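Local coordinates for genome polyprotein (Chicken sicinivirus JSY, PDB 6QWT) that serves as the picornaviral RNA-dependent RNA polymerase 3Dpol, one piece of the polyprotein, and probably copies the viral RNA genome, at residues D419-T422 against S423-L427; Y464-L467 against A468-T472. One frame throughout, in Å; residues are numbered along the deposited sequence.

Contact 1: D419-T422 against S423-L427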
loop_
_atom_site.group_PDB
_atom_site.type_symbol
_atom_site.label_atom_id
_atom_site.label_comp_id
_atom_site.label_asym_id
_atom_site.label_seq_id
_atom_site.Cartn_x
_atom_site.Cartn_y
_atom_site.Cartn_z
ATOM N N ASP A 419 -15.867 -13.115 13.433
ATOM C CA ASP A 419 -14.732 -12.993 12.524
ATOM C C ASP A 419 -13.988 -11.678 12.725
ATOM O O ASP A 419 -12.763 -11.630 12.558
ATOM C CB ASP A 419 -15.199 -13.121 11.074
ATOM C CG ASP A 419 -15.742 -14.502 10.756
ATOM O OD1 ASP A 419 -16.059 -14.763 9.575
ATOM O OD2 ASP A 419 -15.855 -15.326 11.689
ATOM N N VAL A 420 -14.702 -10.608 13.082
ATOM C CA VAL A 420 -14.043 -9.339 13.379
ATOM C C VAL A 420 -13.214 -9.456 14.653
ATOM O O VAL A 420 -12.071 -8.981 14.715
ATOM C CB VAL A 420 -15.086 -8.212 13.480
ATOM C CG1 VAL A 420 -14.439 -6.919 13.974
ATOM C CG2 VAL A 420 -15.765 -7.998 12.135
ATOM N N ILE A 421 -13.770 -10.096 15.684
ATOM C CA ILE A 421 -13.051 -10.264 16.946
ATOM C C ILE A 421 -11.816 -11.134 16.751
ATOM O O ILE A 421 -10.736 -10.828 17.271
ATOM C CB ILE A 421 -13.990 -10.853 18.013
ATOM C CG1 ILE A 421 -14.880 -9.762 18.599
ATOM C CG2 ILE A 421 -13.204 -11.543 19.117
ATOM C CD1 ILE A 421 -16.277 -10.221 18.801
ATOM N N THR A 422 -11.955 -12.228 15.998
ATOM C CA THR A 422 -10.835 -13.142 15.807
ATOM C C THR A 422 -9.663 -12.455 15.112
ATOM O O THR A 422 -8.509 -12.616 15.523
ATOM C CB THR A 422 -11.292 -14.367 15.015
ATOM O OG1 THR A 422 -12.259 -15.096 15.780
ATOM C CG2 THR A 422 -10.115 -15.275 14.708
ATOM N N SER A 423 -9.939 -11.672 14.065
ATOM C CA SER A 423 -8.847 -11.064 13.310
ATOM C C SER A 423 -8.148 -9.964 14.103
ATOM O O SER A 423 -6.963 -9.698 13.874
ATOM C CB SER A 423 -9.365 -10.521 11.977
ATOM O OG SER A 423 -10.501 -9.704 12.173
ATOM N N LEU A 424 -8.854 -9.314 15.032
ATOM C CA LEU A 424 -8.223 -8.303 15.871
ATOM C C LEU A 424 -7.407 -8.912 17.004
ATOM O O LEU A 424 -6.468 -8.267 17.489
ATOM C CB LEU A 424 -9.282 -7.352 16.436
ATOM C CG LEU A 424 -10.023 -6.522 15.380
ATOM C CD1 LEU A 424 -11.135 -5.700 16.009
ATOM C CD2 LEU A 424 -9.068 -5.620 14.601
ATOM N N CYS A 425 -7.734 -10.136 17.427
ATOM C CA CYS A 425 -6.901 -10.826 18.407
ATOM C C CYS A 425 -5.480 -11.001 17.890
ATOM O O CYS A 425 -4.517 -10.926 18.662
ATOM C CB CYS A 425 -7.517 -12.179 18.751
ATOM S SG CYS A 425 -9.041 -12.061 19.703
ATOM N N TYR A 426 -5.328 -11.233 16.582
ATOM C CA TYR A 426 -4.002 -11.393 15.997
ATOM C C TYR A 426 -3.169 -10.124 16.103
ATOM O O TYR A 426 -1.936 -10.199 16.051
ATOM C CB TYR A 426 -4.116 -11.809 14.531
ATOM C CG TYR A 426 -4.768 -13.155 14.324
ATOM C CD1 TYR A 426 -5.932 -13.277 13.577
ATOM C CD2 TYR A 426 -4.217 -14.309 14.873
ATOM C CE1 TYR A 426 -6.533 -14.508 13.382
ATOM C CE2 TYR A 426 -4.813 -15.547 14.684
ATOM C CZ TYR A 426 -5.971 -15.639 13.937
ATOM O OH TYR A 426 -6.572 -16.862 13.740
ATOM N N LEU A 427 -3.813 -8.965 16.244
ATOM C CA LEU A 427 -3.104 -7.700 16.372
ATOM C C LEU A 427 -2.866 -7.314 17.825
ATOM O O LEU A 427 -1.797 -6.792 18.159
ATOM C CB LEU A 427 -3.885 -6.585 15.665
ATOM C CG LEU A 427 -4.215 -6.802 14.184
ATOM C CD1 LEU A 427 -5.054 -5.653 13.647
ATOM C CD2 LEU A 427 -2.939 -6.956 13.376
#

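Contact 2: Y464-L467 against A468-T472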
loop_
_atom_site.group_PDB
_atom_site.type_symbol
_atom_site.label_atom_id
_atom_site.label_comp_id
_atom_site.label_asym_id
_atom_site.label_seq_id
_atom_site.Cartn_x
_atom_site.Cartn_y
_atom_site.Cartn_z
ATOM N N TYR A 464 2.268 -18.784 21.672
ATOM C CA TYR A 464 2.965 -19.982 21.213
ATOM C C TYR A 464 3.137 -19.967 19.701
ATOM O O TYR A 464 4.234 -20.211 19.185
ATOM C CB TYR A 464 2.220 -21.250 21.634
ATOM C CG TYR A 464 2.665 -22.442 20.812
ATOM C CD1 TYR A 464 3.889 -23.057 21.058
ATOM C CD2 TYR A 464 1.889 -22.919 19.760
ATOM C CE1 TYR A 464 4.312 -24.126 20.295
ATOM C CE2 TYR A 464 2.310 -23.987 18.993
ATOM C CZ TYR A 464 3.521 -24.587 19.265
ATOM O OH TYR A 464 3.942 -25.655 18.502
ATOM N N ARG A 465 2.054 -19.697 18.968
ATOM C CA ARG A 465 2.131 -19.741 17.512
ATOM C C ARG A 465 3.031 -18.642 16.961
ATOM O O ARG A 465 3.681 -18.842 15.930
ATOM C CB ARG A 465 0.730 -19.655 16.906
ATOM C CG ARG A 465 0.030 -21.008 16.847
ATOM C CD ARG A 465 -1.246 -20.971 16.027
ATOM N NE ARG A 465 -1.002 -20.732 14.606
ATOM C CZ ARG A 465 -0.528 -21.639 13.757
ATOM N NH1 ARG A 465 -0.347 -21.322 12.482
ATOM N NH2 ARG A 465 -0.230 -22.863 14.177
ATOM N N TRP A 466 3.105 -17.491 17.634
ATOM C CA TRP A 466 4.039 -16.457 17.200
ATOM C C TRP A 466 5.479 -16.917 17.374
ATOM O O TRP A 466 6.296 -16.794 16.454
ATOM C CB TRP A 466 3.810 -15.160 17.970
ATOM C CG TRP A 466 4.810 -14.100 17.606
ATOM C CD1 TRP A 466 4.834 -13.359 16.459
ATOM C CD2 TRP A 466 5.940 -13.673 18.382
ATOM N NE1 TRP A 466 5.902 -12.496 16.476
ATOM C CE2 TRP A 466 6.598 -12.668 17.646
ATOM C CE3 TRP A 466 6.459 -14.043 19.627
ATOM C CZ2 TRP A 466 7.745 -12.028 18.113
ATOM C CZ3 TRP A 466 7.597 -13.406 20.090
ATOM C CH2 TRP A 466 8.227 -12.410 19.335
ATOM N N LEU A 467 5.811 -17.444 18.558
ATOM C CA LEU A 467 7.160 -17.944 18.798
ATOM C C LEU A 467 7.519 -19.047 17.812
ATOM O O LEU A 467 8.669 -19.144 17.371
ATOM C CB LEU A 467 7.285 -18.448 20.234
ATOM C CG LEU A 467 7.365 -17.395 21.341
ATOM C CD1 LEU A 467 7.204 -18.048 22.707
ATOM C CD2 LEU A 467 8.676 -16.630 21.259
ATOM N N ALA A 468 6.543 -19.879 17.443
ATOM C CA ALA A 468 6.808 -20.973 16.516
ATOM C C ALA A 468 7.170 -20.449 15.132
ATOM O O ALA A 468 8.118 -20.933 14.503
ATOM C CB ALA A 468 5.595 -21.900 16.438
ATOM N N THR A 469 6.425 -19.462 14.631
ATOM C CA THR A 469 6.690 -18.991 13.274
ATOM C C THR A 469 7.968 -18.158 13.212
ATOM O O THR A 469 8.700 -18.202 12.214
ATOM C CB THR A 469 5.492 -18.196 12.743
ATOM O OG1 THR A 469 5.347 -16.980 13.487
ATOM C CG2 THR A 469 4.218 -19.020 12.853
ATOM N N VAL A 470 8.272 -17.423 14.279
ATOM C CA VAL A 470 9.429 -16.534 14.305
ATOM C C VAL A 470 10.686 -17.363 14.533
ATOM O O VAL A 470 11.799 -16.829 14.624
ATOM C CB VAL A 470 9.263 -15.440 15.380
ATOM C CG1 VAL A 470 9.647 -15.954 16.761
ATOM C CG2 VAL A 470 10.075 -14.207 15.022
ATOM N N MET A 471 10.499 -18.677 14.611
ATOM C CA MET A 471 11.497 -19.723 14.780
ATOM C C MET A 471 11.989 -19.810 16.219
ATOM O O MET A 471 12.892 -20.603 16.480
ATOM C CB MET A 471 12.710 -19.560 13.849
ATOM C CG MET A 471 12.821 -20.623 12.778
ATOM S SD MET A 471 11.609 -20.413 11.464
ATOM C CE MET A 471 12.368 -19.090 10.518
ATOM N N THR A 472 11.429 -19.033 17.147
ATOM C CA THR A 472 11.806 -19.008 18.572
ATOM C C THR A 472 13.287 -19.237 18.867
ATOM O O THR A 472 13.729 -19.105 20.010
ATOM C CB THR A 472 11.010 -20.047 19.381
ATOM O OG1 THR A 472 11.068 -19.704 20.769
ATOM C CG2 THR A 472 11.584 -21.449 19.196
#

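Contact 1: D419-T422 against S423-L427
Ser423 N donates a hydrogen bond four residues back to Asp419 O at 3.2 Å, and two further hydrogen bonds of the same spacing join the segments: Leu424 N to Val420 O, and Cys425 N to Ile421 O, the latter 3.1 Å long. Leu424 N and Cys425 N also make weak second hydrogen bonds, to Ile421 O and Thr422 O, with N-H...O angles of only 122° and 124°.

The Ser423 hydroxyl adds a side-chain group to this backbone set. Its chi1 of 51° places OG between its own N and carbonyl carbon, and so turns the hydroxyl back over the preceding turn. There Ser423 OG sits between two carbonyl oxygens, 3.0 Å from Asp419 O and 3.1 Å from Val420 O. Thr422 OG1 instead bonds to Gln418 NE2, one turn earlier.

Apolar contacts follow the same four-residue spacing. Val420 and Leu424 run side by side and meet through CG1 and CD1 at 4.1 Å. Ile421 CG2 lies 4.2 Å from Cys425 SG. Thr422 and Tyr426 also point the same way: Thr422 CG2 approaches Tyr426 CE1 at 3.9 Å, while Thr422 O comes obliquely to the ring, 3.3 Å from Tyr426 CD1.

Leu424 and Cys425 both touch Trp439 of helix 433-449, and Cys425 and Tyr426 reach Leu462 of helix 459-469. The i-to-i+4 pattern is that of a regular alpha-helix, here 417-428, in a helical cluster consistent with the C-terminal thumb of picornaviral polymerases.

Contact 2: Y464-L467 against A468-T472
A chi1 of 67° carries Thr469 OG1 back toward the preceding turn, where it donates to Trp466 O at 3.1 Å. Trp466 O is gripped twice, by this hydroxyl and by Val470 N at 3.0 Å. The second donor arrives almost in line with the C=O bond, whereas the hydroxyl comes in at a C=O...O angle of 120°. In Val470, the first torsion sets CG2 anti to the backbone N, and this methyl sits over one face of the Trp466 indole, 4.2 Å above its plane and displaced toward the rim.

Earlier in the turn, Ala468 N bonds to Tyr464 O at 2.9 Å and Thr469 N to Arg465 O. Ala468 CB lies obliquely against the Tyr464 ring.

Helix 459-469 then ends in a Schellman motif, which closes the final helix at the C-terminus of the chain, Thr472 being the last residue. Met471 leaves helical geometry with a positive phi of 77°, and its N bonds back to Ala468 O at 3.3 Å. Thr472 N comes to 2.8 Å from Leu467 O as the chain folds back over the last turn. The Leu467 and Thr472 side chains cross at a slant, with Leu467 CD2 3.9 Å from Thr472 OG1.

Trp466 NE1 is satisfied by the carbonyl oxygen of Asp213. The indole also stacks on His397 and meets His430 edge-to-face, while Val470 rests on Thr217 of helix 212-222.

Overall arrangement
Contact 1 comes first along the chain, within helix 417-428; contact 2 follows in helix 459-469 and the final residues, with helix 433-449 between them in sequence. Their centres lie 18 Å apart and their nearest atoms about 6 Å apart, so the two do not touch, yet both stand on the same side of the chain's centre. Leu462, an earlier residue of the helix that carries contact 2, bridges from that helix to contact 1. This clustering of C-terminal helices agrees with the thumb of picornaviral polymerases. Through Trp466 and Val470, contact 2 also ties the chain's end to the region of helix 212-222.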